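Local atomic coordinates of BRIC1 (Synthetic construct, PDB entry 6FF6), a protein that has no assigned biological function but was computationally designed as a repeat protein that adopts a novel, corrugated all-helical architecture. Residues D28-L33 with R114-Y119; E84-F89 with I102-E107; K139-L144 with F162-F167. One frame throughout, in Å; residues are numbered along the deposited sequence.

Interaction 1 (D28-L33 with R114-Y119)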
loop_
_atom_site.group_PDB
_atom_site.type_symbol
_atom_site.label_atom_id
_atom_site.label_comp_id
_atom_site.label_asym_id
_atom_site.label_seq_id
_atom_site.Cartn_x
_atom_site.Cartn_y
_atom_site.Cartn_z
ATOM N N ASP A 28 7.828 -15.051 8.028
ATOM C CA ASP A 28 8.731 -16.074 8.544
ATOM C C ASP A 28 8.438 -17.404 7.887
ATOM O O ASP A 28 9.366 -18.055 7.417
ATOM C CB ASP A 28 8.656 -16.155 10.071
ATOM C CG ASP A 28 9.156 -14.909 10.803
ATOM O OD1 ASP A 28 9.821 -14.061 10.157
ATOM O OD2 ASP A 28 8.882 -14.783 12.020
ATOM N N GLU A 29 7.150 -17.776 7.777
ATOM C CA GLU A 29 6.719 -19.017 7.128
ATOM C C GLU A 29 7.104 -19.039 5.654
ATOM O O GLU A 29 7.669 -20.035 5.176
ATOM C CB GLU A 29 5.204 -19.164 7.221
ATOM C CG GLU A 29 4.709 -20.053 8.343
ATOM C CD GLU A 29 3.205 -19.990 8.523
ATOM O OE1 GLU A 29 2.483 -19.877 7.503
ATOM O OE2 GLU A 29 2.744 -20.045 9.686
ATOM N N ALA A 30 6.787 -17.942 4.927
ATOM C CA ALA A 30 7.064 -17.817 3.502
ATOM C C ALA A 30 8.541 -17.933 3.184
ATOM O O ALA A 30 8.896 -18.581 2.203
ATOM C CB ALA A 30 6.506 -16.529 2.966
ATOM N N ASP A 31 9.404 -17.350 4.026
ATOM C CA ASP A 31 10.859 -17.424 3.868
ATOM C C ASP A 31 11.318 -18.862 3.936
ATOM O O ASP A 31 12.134 -19.280 3.112
ATOM C CB ASP A 31 11.558 -16.621 4.973
ATOM C CG ASP A 31 11.655 -15.130 4.731
ATOM O OD1 ASP A 31 11.543 -14.699 3.540
ATOM O OD2 ASP A 31 11.871 -14.386 5.720
ATOM N N GLU A 32 10.780 -19.606 4.925
ATOM C CA GLU A 32 11.051 -21.023 5.169
ATOM C C GLU A 32 10.601 -21.824 3.969
ATOM O O GLU A 32 11.365 -22.655 3.483
ATOM C CB GLU A 32 10.321 -21.527 6.428
ATOM C CG GLU A 32 10.890 -21.044 7.755
ATOM C CD GLU A 32 10.087 -21.401 9.002
ATOM O OE1 GLU A 32 8.968 -21.949 8.864
ATOM O OE2 GLU A 32 10.576 -21.124 10.124
ATOM N N LEU A 33 9.376 -21.548 3.464
ATOM C CA LEU A 33 8.823 -22.242 2.300
ATOM C C LEU A 33 9.656 -22.031 1.087
ATOM O O LEU A 33 9.845 -22.973 0.329
ATOM C CB LEU A 33 7.383 -21.830 1.997
ATOM C CG LEU A 33 6.335 -22.312 2.982
ATOM C CD1 LEU A 33 5.012 -21.557 2.806
ATOM C CD2 LEU A 33 6.159 -23.817 2.903
ATOM N N ARG A 114 11.728 -11.858 -4.043
ATOM C CA ARG A 114 11.867 -10.395 -4.219
ATOM C C ARG A 114 10.584 -9.637 -3.899
ATOM O O ARG A 114 10.645 -8.588 -3.249
ATOM C CB ARG A 114 12.410 -10.027 -5.617
ATOM C CG ARG A 114 13.941 -10.276 -5.705
ATOM C CD ARG A 114 14.621 -9.810 -6.982
ATOM N NE ARG A 114 13.889 -10.234 -8.176
ATOM C CZ ARG A 114 14.262 -11.199 -9.008
ATOM N NH1 ARG A 114 15.402 -11.852 -8.811
ATOM N NH2 ARG A 114 13.511 -11.503 -10.062
ATOM N N MET A 115 9.434 -10.198 -4.318
ATOM C CA MET A 115 8.092 -9.671 -4.066
ATOM C C MET A 115 7.754 -9.750 -2.590
ATOM O O MET A 115 7.266 -8.785 -2.007
ATOM C CB MET A 115 7.040 -10.376 -4.947
ATOM C CG MET A 115 7.165 -10.015 -6.440
ATOM S SD MET A 115 7.215 -8.214 -6.778
ATOM C CE MET A 115 9.007 -7.932 -7.014
ATOM N N LEU A 116 8.105 -10.854 -1.961
ATOM C CA LEU A 116 7.899 -11.041 -0.537
ATOM C C LEU A 116 8.674 -9.989 0.208
ATOM O O LEU A 116 8.104 -9.332 1.070
ATOM C CB LEU A 116 8.358 -12.430 -0.107
ATOM C CG LEU A 116 8.080 -12.814 1.336
ATOM C CD1 LEU A 116 6.573 -12.960 1.607
ATOM C CD2 LEU A 116 8.886 -14.051 1.741
ATOM N N ASP A 117 9.943 -9.765 -0.170
ATOM C CA ASP A 117 10.808 -8.771 0.456
ATOM C C ASP A 117 10.349 -7.338 0.215
ATOM O O ASP A 117 10.622 -6.471 1.056
ATOM C CB ASP A 117 12.265 -8.998 0.048
ATOM C CG ASP A 117 12.866 -10.261 0.692
ATOM O OD1 ASP A 117 12.390 -10.669 1.774
ATOM O OD2 ASP A 117 13.807 -10.839 0.110
ATOM N N TYR A 118 9.630 -7.088 -0.927
ATOM C CA TYR A 118 9.068 -5.791 -1.235
ATOM C C TYR A 118 8.062 -5.456 -0.141
ATOM O O TYR A 118 8.205 -4.443 0.538
ATOM C CB TYR A 118 8.396 -5.801 -2.631
ATOM C CG TYR A 118 7.508 -4.597 -2.892
ATOM C CD1 TYR A 118 8.056 -3.326 -3.062
ATOM C CD2 TYR A 118 6.120 -4.716 -2.889
ATOM C CE1 TYR A 118 7.244 -2.205 -3.244
ATOM C CE2 TYR A 118 5.297 -3.599 -3.077
ATOM C CZ TYR A 118 5.866 -2.343 -3.233
ATOM O OH TYR A 118 5.075 -1.226 -3.383
ATOM N N TYR A 119 7.094 -6.353 0.065
ATOM C CA TYR A 119 6.036 -6.235 1.056
ATOM C C TYR A 119 6.531 -6.308 2.458
ATOM O O TYR A 119 5.943 -5.684 3.329
ATOM C CB TYR A 119 4.929 -7.257 0.806
ATOM C CG TYR A 119 4.173 -6.995 -0.481
ATOM C CD1 TYR A 119 3.277 -5.936 -0.583
ATOM C CD2 TYR A 119 4.386 -7.777 -1.610
ATOM C CE1 TYR A 119 2.591 -5.677 -1.770
ATOM C CE2 TYR A 119 3.721 -7.518 -2.812
ATOM C CZ TYR A 119 2.811 -6.475 -2.882
ATOM O OH TYR A 119 2.113 -6.232 -4.038
#

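Interaction 2 (E84-F89 with I102-E107)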
loop_
_atom_site.group_PDB
_atom_site.type_symbol
_atom_site.label_atom_id
_atom_site.label_comp_id
_atom_site.label_asym_id
_atom_site.label_seq_id
_atom_site.Cartn_x
_atom_site.Cartn_y
_atom_site.Cartn_z
ATOM N N GLU A 84 2.729 -21.367 -9.977
ATOM C CA GLU A 84 1.688 -22.362 -9.763
ATOM C C GLU A 84 1.275 -22.976 -11.046
ATOM O O GLU A 84 1.323 -24.184 -11.145
ATOM C CB GLU A 84 0.473 -21.724 -9.087
ATOM C CG GLU A 84 0.069 -22.429 -7.809
ATOM C CD GLU A 84 -1.311 -22.102 -7.287
ATOM O OE1 GLU A 84 -1.983 -21.214 -7.860
ATOM O OE2 GLU A 84 -1.726 -22.750 -6.299
ATOM N N ASN A 85 0.930 -22.145 -12.048
ATOM C CA ASN A 85 0.512 -22.552 -13.390
ATOM C C ASN A 85 1.535 -23.450 -14.081
ATOM O O ASN A 85 1.175 -24.521 -14.577
ATOM C CB ASN A 85 0.144 -21.328 -14.259
ATOM C CG ASN A 85 -1.138 -20.665 -13.831
ATOM O OD1 ASN A 85 -1.973 -21.255 -13.128
ATOM N ND2 ASN A 85 -1.320 -19.412 -14.233
ATOM N N MET A 86 2.807 -23.027 -14.076
ATOM C CA MET A 86 3.924 -23.769 -14.663
ATOM C C MET A 86 4.086 -25.136 -13.976
ATOM O O MET A 86 4.233 -26.146 -14.655
ATOM C CB MET A 86 5.215 -22.964 -14.512
ATOM C CG MET A 86 5.166 -21.584 -15.099
ATOM S SD MET A 86 5.975 -21.457 -16.677
ATOM C CE MET A 86 7.715 -21.493 -16.147
ATOM N N LEU A 87 4.030 -25.148 -12.624
ATOM C CA LEU A 87 4.139 -26.324 -11.772
ATOM C C LEU A 87 2.999 -27.251 -11.995
ATOM O O LEU A 87 3.205 -28.452 -11.899
ATOM C CB LEU A 87 4.133 -25.959 -10.293
ATOM C CG LEU A 87 5.365 -25.303 -9.756
ATOM C CD1 LEU A 87 5.076 -24.646 -8.402
ATOM C CD2 LEU A 87 6.523 -26.269 -9.731
ATOM N N ASP A 88 1.779 -26.719 -12.225
ATOM C CA ASP A 88 0.606 -27.550 -12.459
ATOM C C ASP A 88 0.797 -28.319 -13.758
ATOM O O ASP A 88 0.457 -29.497 -13.799
ATOM C CB ASP A 88 -0.684 -26.720 -12.475
ATOM C CG ASP A 88 -1.688 -27.025 -11.361
ATOM O OD1 ASP A 88 -1.738 -28.199 -10.901
ATOM O OD2 ASP A 88 -2.438 -26.096 -10.964
ATOM N N PHE A 89 1.417 -27.687 -14.787
ATOM C CA PHE A 89 1.731 -28.387 -16.036
ATOM C C PHE A 89 2.846 -29.418 -15.764
ATOM O O PHE A 89 2.797 -30.537 -16.264
ATOM C CB PHE A 89 2.217 -27.431 -17.145
ATOM C CG PHE A 89 1.449 -26.169 -17.461
ATOM C CD1 PHE A 89 0.057 -26.181 -17.560
ATOM C CD2 PHE A 89 2.121 -24.974 -17.723
ATOM C CE1 PHE A 89 -0.648 -24.999 -17.838
ATOM C CE2 PHE A 89 1.415 -23.792 -18.007
ATOM C CZ PHE A 89 0.038 -23.817 -18.072
ATOM N N ILE A 102 13.821 -25.492 -15.647
ATOM C CA ILE A 102 14.184 -25.509 -14.234
ATOM C C ILE A 102 14.811 -24.154 -13.822
ATOM O O ILE A 102 14.496 -23.641 -12.746
ATOM C CB ILE A 102 15.042 -26.758 -13.888
ATOM C CG1 ILE A 102 14.172 -28.044 -14.038
ATOM C CG2 ILE A 102 15.592 -26.668 -12.464
ATOM C CD1 ILE A 102 14.895 -29.390 -14.057
ATOM N N ASN A 103 15.626 -23.549 -14.700
ATOM C CA ASN A 103 16.216 -22.239 -14.428
ATOM C C ASN A 103 15.146 -21.170 -14.349
ATOM O O ASN A 103 15.259 -20.261 -13.514
ATOM C CB ASN A 103 17.248 -21.862 -15.474
ATOM C CG ASN A 103 18.531 -22.626 -15.356
ATOM O OD1 ASN A 103 18.917 -23.084 -14.270
ATOM N ND2 ASN A 103 19.229 -22.765 -16.477
ATOM N N LEU A 104 14.098 -21.285 -15.196
ATOM C CA LEU A 104 12.957 -20.372 -15.190
ATOM C C LEU A 104 12.216 -20.488 -13.846
ATOM O O LEU A 104 11.846 -19.466 -13.266
ATOM C CB LEU A 104 11.995 -20.728 -16.319
ATOM C CG LEU A 104 11.668 -19.654 -17.299
ATOM C CD1 LEU A 104 11.024 -20.260 -18.516
ATOM C CD2 LEU A 104 10.752 -18.606 -16.686
ATOM N N PHE A 105 12.036 -21.732 -13.343
ATOM C CA PHE A 105 11.413 -22.028 -12.063
ATOM C C PHE A 105 12.207 -21.398 -10.954
ATOM O O PHE A 105 11.624 -20.856 -10.017
ATOM C CB PHE A 105 11.305 -23.541 -11.846
ATOM C CG PHE A 105 10.129 -24.230 -12.496
ATOM C CD1 PHE A 105 8.864 -23.661 -12.473
ATOM C CD2 PHE A 105 10.272 -25.472 -13.093
ATOM C CE1 PHE A 105 7.773 -24.324 -13.045
ATOM C CE2 PHE A 105 9.178 -26.120 -13.685
ATOM C CZ PHE A 105 7.948 -25.522 -13.693
ATOM N N LEU A 106 13.529 -21.388 -11.080
ATOM C CA LEU A 106 14.361 -20.757 -10.050
ATOM C C LEU A 106 14.176 -19.258 -10.052
ATOM O O LEU A 106 14.055 -18.653 -8.999
ATOM C CB LEU A 106 15.846 -21.162 -10.167
ATOM C CG LEU A 106 16.136 -22.607 -9.809
ATOM C CD1 LEU A 106 17.364 -23.094 -10.503
ATOM C CD2 LEU A 106 16.185 -22.803 -8.296
ATOM N N GLU A 107 14.058 -18.672 -11.232
ATOM C CA GLU A 107 13.831 -17.244 -11.394
ATOM C C GLU A 107 12.461 -16.828 -10.875
ATOM O O GLU A 107 12.337 -15.757 -10.290
ATOM C CB GLU A 107 14.035 -16.846 -12.850
ATOM C CG GLU A 107 15.499 -16.921 -13.261
ATOM C CD GLU A 107 15.886 -16.124 -14.494
ATOM O OE1 GLU A 107 15.432 -16.478 -15.609
ATOM O OE2 GLU A 107 16.661 -15.151 -14.342
#

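Interaction 3 (K139-L144 with F162-F167)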
loop_
_atom_site.group_PDB
_atom_site.type_symbol
_atom_site.label_atom_id
_atom_site.label_comp_id
_atom_site.label_asym_id
_atom_site.label_seq_id
_atom_site.Cartn_x
_atom_site.Cartn_y
_atom_site.Cartn_z
ATOM N N LYS A 139 -0.102 17.296 19.104
ATOM C CA LYS A 139 -0.456 18.720 19.236
ATOM C C LYS A 139 -1.945 18.860 19.473
ATOM O O LYS A 139 -2.367 19.609 20.361
ATOM C CB LYS A 139 -0.023 19.527 18.010
ATOM C CG LYS A 139 1.455 19.898 18.005
ATOM C CD LYS A 139 1.781 20.853 16.863
ATOM C CE LYS A 139 3.254 21.186 16.793
ATOM N NZ LYS A 139 3.533 22.238 15.770
ATOM N N VAL A 140 -2.743 18.105 18.709
ATOM C CA VAL A 140 -4.197 18.117 18.859
ATOM C C VAL A 140 -4.597 17.651 20.277
ATOM O O VAL A 140 -5.370 18.344 20.956
ATOM C CB VAL A 140 -4.905 17.335 17.728
ATOM C CG1 VAL A 140 -6.414 17.258 17.964
ATOM C CG2 VAL A 140 -4.613 17.964 16.364
ATOM N N MET A 141 -4.011 16.503 20.725
ATOM C CA MET A 141 -4.220 15.894 22.046
ATOM C C MET A 141 -3.924 16.904 23.143
ATOM O O MET A 141 -4.763 17.099 24.032
ATOM C CB MET A 141 -3.303 14.677 22.227
ATOM C CG MET A 141 -3.856 13.411 21.633
ATOM S SD MET A 141 -2.718 11.986 21.820
ATOM C CE MET A 141 -3.146 11.447 23.443
ATOM N N GLU A 142 -2.732 17.558 23.038
ATOM C CA GLU A 142 -2.226 18.576 23.950
ATOM C C GLU A 142 -3.247 19.671 24.206
ATOM O O GLU A 142 -3.587 19.960 25.358
ATOM C CB GLU A 142 -0.934 19.185 23.392
ATOM C CG GLU A 142 -0.225 20.099 24.372
ATOM C CD GLU A 142 1.002 20.756 23.780
ATOM O OE1 GLU A 142 0.834 21.572 22.844
ATOM O OE2 GLU A 142 2.130 20.454 24.240
ATOM N N GLN A 143 -3.731 20.279 23.118
ATOM C CA GLN A 143 -4.672 21.374 23.164
ATOM C C GLN A 143 -6.039 20.983 23.706
ATOM O O GLN A 143 -6.585 21.740 24.522
ATOM C CB GLN A 143 -4.760 22.038 21.802
ATOM C CG GLN A 143 -3.432 22.695 21.382
ATOM C CD GLN A 143 -2.949 23.771 22.328
ATOM O OE1 GLN A 143 -2.105 23.521 23.200
ATOM N NE2 GLN A 143 -3.472 24.988 22.175
ATOM N N LEU A 144 -6.577 19.803 23.303
ATOM C CA LEU A 144 -7.873 19.310 23.803
ATOM C C LEU A 144 -7.827 18.989 25.309
ATOM O O LEU A 144 -8.831 19.203 26.008
ATOM C CB LEU A 144 -8.370 18.096 23.022
ATOM C CG LEU A 144 -8.772 18.297 21.583
ATOM C CD1 LEU A 144 -8.975 16.953 20.895
ATOM C CD2 LEU A 144 -10.023 19.160 21.479
ATOM N N PHE A 162 -9.067 10.300 22.865
ATOM C CA PHE A 162 -9.068 8.837 22.866
ATOM C C PHE A 162 -8.669 8.267 21.518
ATOM O O PHE A 162 -7.788 7.412 21.462
ATOM C CB PHE A 162 -10.437 8.272 23.282
ATOM C CG PHE A 162 -10.585 6.772 23.109
ATOM C CD1 PHE A 162 -10.123 5.893 24.081
ATOM C CD2 PHE A 162 -11.189 6.240 21.970
ATOM C CE1 PHE A 162 -10.260 4.512 23.918
ATOM C CE2 PHE A 162 -11.319 4.860 21.806
ATOM C CZ PHE A 162 -10.855 4.005 22.782
ATOM N N ARG A 163 -9.340 8.707 20.446
ATOM C CA ARG A 163 -9.079 8.209 19.100
ATOM C C ARG A 163 -7.686 8.558 18.605
ATOM O O ARG A 163 -7.057 7.707 17.974
ATOM C CB ARG A 163 -10.169 8.655 18.109
ATOM C CG ARG A 163 -11.579 8.103 18.379
ATOM C CD ARG A 163 -11.681 6.584 18.352
ATOM N NE ARG A 163 -11.661 6.041 16.997
ATOM C CZ ARG A 163 -12.112 4.832 16.677
ATOM N NH1 ARG A 163 -12.623 4.037 17.610
ATOM N NH2 ARG A 163 -12.063 4.410 15.419
ATOM N N ALA A 164 -7.184 9.781 18.925
ATOM C CA ALA A 164 -5.824 10.202 18.555
ATOM C C ALA A 164 -4.799 9.260 19.245
ATOM O O ALA A 164 -3.873 8.768 18.601
ATOM C CB ALA A 164 -5.582 11.647 18.956
ATOM N N ALA A 165 -5.029 8.938 20.521
ATOM C CA ALA A 165 -4.185 7.995 21.244
ATOM C C ALA A 165 -4.304 6.607 20.620
ATOM O O ALA A 165 -3.283 5.935 20.445
ATOM C CB ALA A 165 -4.586 7.944 22.713
ATOM N N HIS A 166 -5.543 6.192 20.269
ATOM C CA HIS A 166 -5.824 4.904 19.638
ATOM C C HIS A 166 -5.049 4.757 18.326
ATOM O O HIS A 166 -4.489 3.686 18.069
ATOM C CB HIS A 166 -7.328 4.722 19.398
ATOM C CG HIS A 166 -7.678 3.416 18.746
ATOM N ND1 HIS A 166 -7.635 2.219 19.448
ATOM C CD2 HIS A 166 -8.065 3.161 17.474
ATOM C CE1 HIS A 166 -8.001 1.282 18.589
ATOM N NE2 HIS A 166 -8.271 1.799 17.389
ATOM N N PHE A 167 -4.999 5.834 17.508
ATOM C CA PHE A 167 -4.249 5.809 16.253
ATOM C C PHE A 167 -2.752 5.589 16.510
ATOM O O PHE A 167 -2.145 4.705 15.890
ATOM C CB PHE A 167 -4.460 7.091 15.432
ATOM C CG PHE A 167 -3.542 7.200 14.226
ATOM C CD1 PHE A 167 -3.790 6.461 13.069
ATOM C CD2 PHE A 167 -2.409 8.010 14.261
ATOM C CE1 PHE A 167 -2.938 6.551 11.968
ATOM C CE2 PHE A 167 -1.565 8.107 13.153
ATOM C CZ PHE A 167 -1.836 7.379 12.016
#

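Interaction 1 (D28-L33 with R114-Y119)
L116 reaches from its helix with both methyls against A30. Its CD2 lies 3.6 Å from A30 CB, and its CD1 is 3.8 Å from A30 CB, so the fork of the leucine meets the single methyl of the alanine. CG of L116 is anti to the backbone N (chi1 -174°), which carries the branch toward A30. The same CD2 also sits 3.3 Å from D31 OD1, touching the carboxylate where it leans over the apolar contact from the next residue along the helix. No hydrogen bond links the two segments here; the pairing is by van der Waals contact alone.

Beyond this first shell lies an acidic pair, D31 OD1 and D117 OD1, 4.5 Å apart. K120 NZ forms salt bridges with both OD1 atoms, and this shared cation probably offsets their repulsion. Q113 holds the other oxygen of D117, which further fixes that carboxylate. On the apolar side, L116 is also packed by F26, F27 and L34 of its partner helix and by L76 of helix 74-92, while A30 rests on I64 of helix 51-71.

The backbones come closest at A30 and L116, whose CA atoms are 7.9 Å apart, and the local axes run nearly antiparallel at 163°. A small residue facing a branched one, with a charged cluster beside it, joins the first and last helices of an antiparallel four-helix bundle, consistent with the Hpt-like fold of this half of the chain.

Interaction 2 (E84-F89 with I102-E107)
M86 meets F105 at the very root of its side chain. Its CB stands at the edge of the ring, near the ring plane, 3.2 Å from F105 CE1, and the same CB lies 3.8 Å from F105 CZ; the phenyl tip thus pushes in against the backbone of the methionine's helix. With chi1 at -56°, CG lies beside the backbone N. CG and SD draw back from the ring, and the bends at chi2 (-102°) and chi3 return CE to 4.2 Å from F105 CE1. CB thus meets F105, while CE lies between F105 and L104, 4.2 Å from L104 CD2.

L87 supplies the second wall for the aromatic group. Its CD2 is poised over one face of the F105 ring, offset toward the rim, 4.0 Å from F105 CE1. With a leucine methyl over one face and a methylene at the edge, the ring is hemmed in from two directions.

The segments belong to helices 74-92 and 99-121, which follow one another through a short connection and run antiparallel here, at 148°. L41 of helix 23-42 and L97 of the connecting loop add to the packing of F105, and I57 of helix 51-71 lies against L87. At the dimer interface, M86 packs on V140 and L104 on Q143 of the second subunit.

Interaction 3 (K139-L144 with F162-F167)
M141 extends across to two consecutive alanines and touches each with a different part of its chain. CG comes against the first methyl, 3.6 Å from A164 CB, and the terminal CE meets the second, 3.9 Å from A165 CB. Between them the sulfur passes over the join of the two residues: SD is 4.1 Å from A164 CB and 4.0 Å from A165 N, ranges that speak of van der Waals contact.

The shape of the methionine explains this division. CG lies beside the backbone N, and the chain then continues fully extended through chi2 (178°), carrying SD outward toward the other helix. A bend at chi3 (85°) turns the methyl out of that line and onto A165. The flexible thioether therefore follows the surface made by two short side chains, whose CB atoms leave the helix in different directions, as those of consecutive residues do: that of A164 points at segment 139-144, while that of A165 is directed more obliquely. The short alanine side chains are consistent with the close backbones: the CA atoms of M141 and A164 are 6.9 Å apart. The contact is buried and apolar.

It couples helix 125-146 to helix 155-174, which follows it in the chain. Helix 178-196 packs against the same region, with M187 against M141 and L191 against A165; I161, one residue before the second segment, also packs on M141. The second subunit also comes near, its L104 lying on V140 and the ring of its Y78 meeting that of F167.

How the interactions relate
Along the chain, both segments of interaction 2 fall between the two of interaction 1, and interaction 3 comes after both. Interactions 1 and 2 share helix 99-121 within the first Hpt-like range, their centres about 18 Å apart; interaction 3 belongs to the second such range, its centre about 36 Å from that of interaction 1 and about 51 Å from that of interaction 2. Far apart in one chain, interactions 2 and 3 nevertheless adjoin across the dimer: interaction 2 of one subunit lies against interaction 3 of the other, where E107 and K139 of the second subunit make only a long, weak ion pair. The contacts thus bind helices within each half while neighbouring the subunit interface.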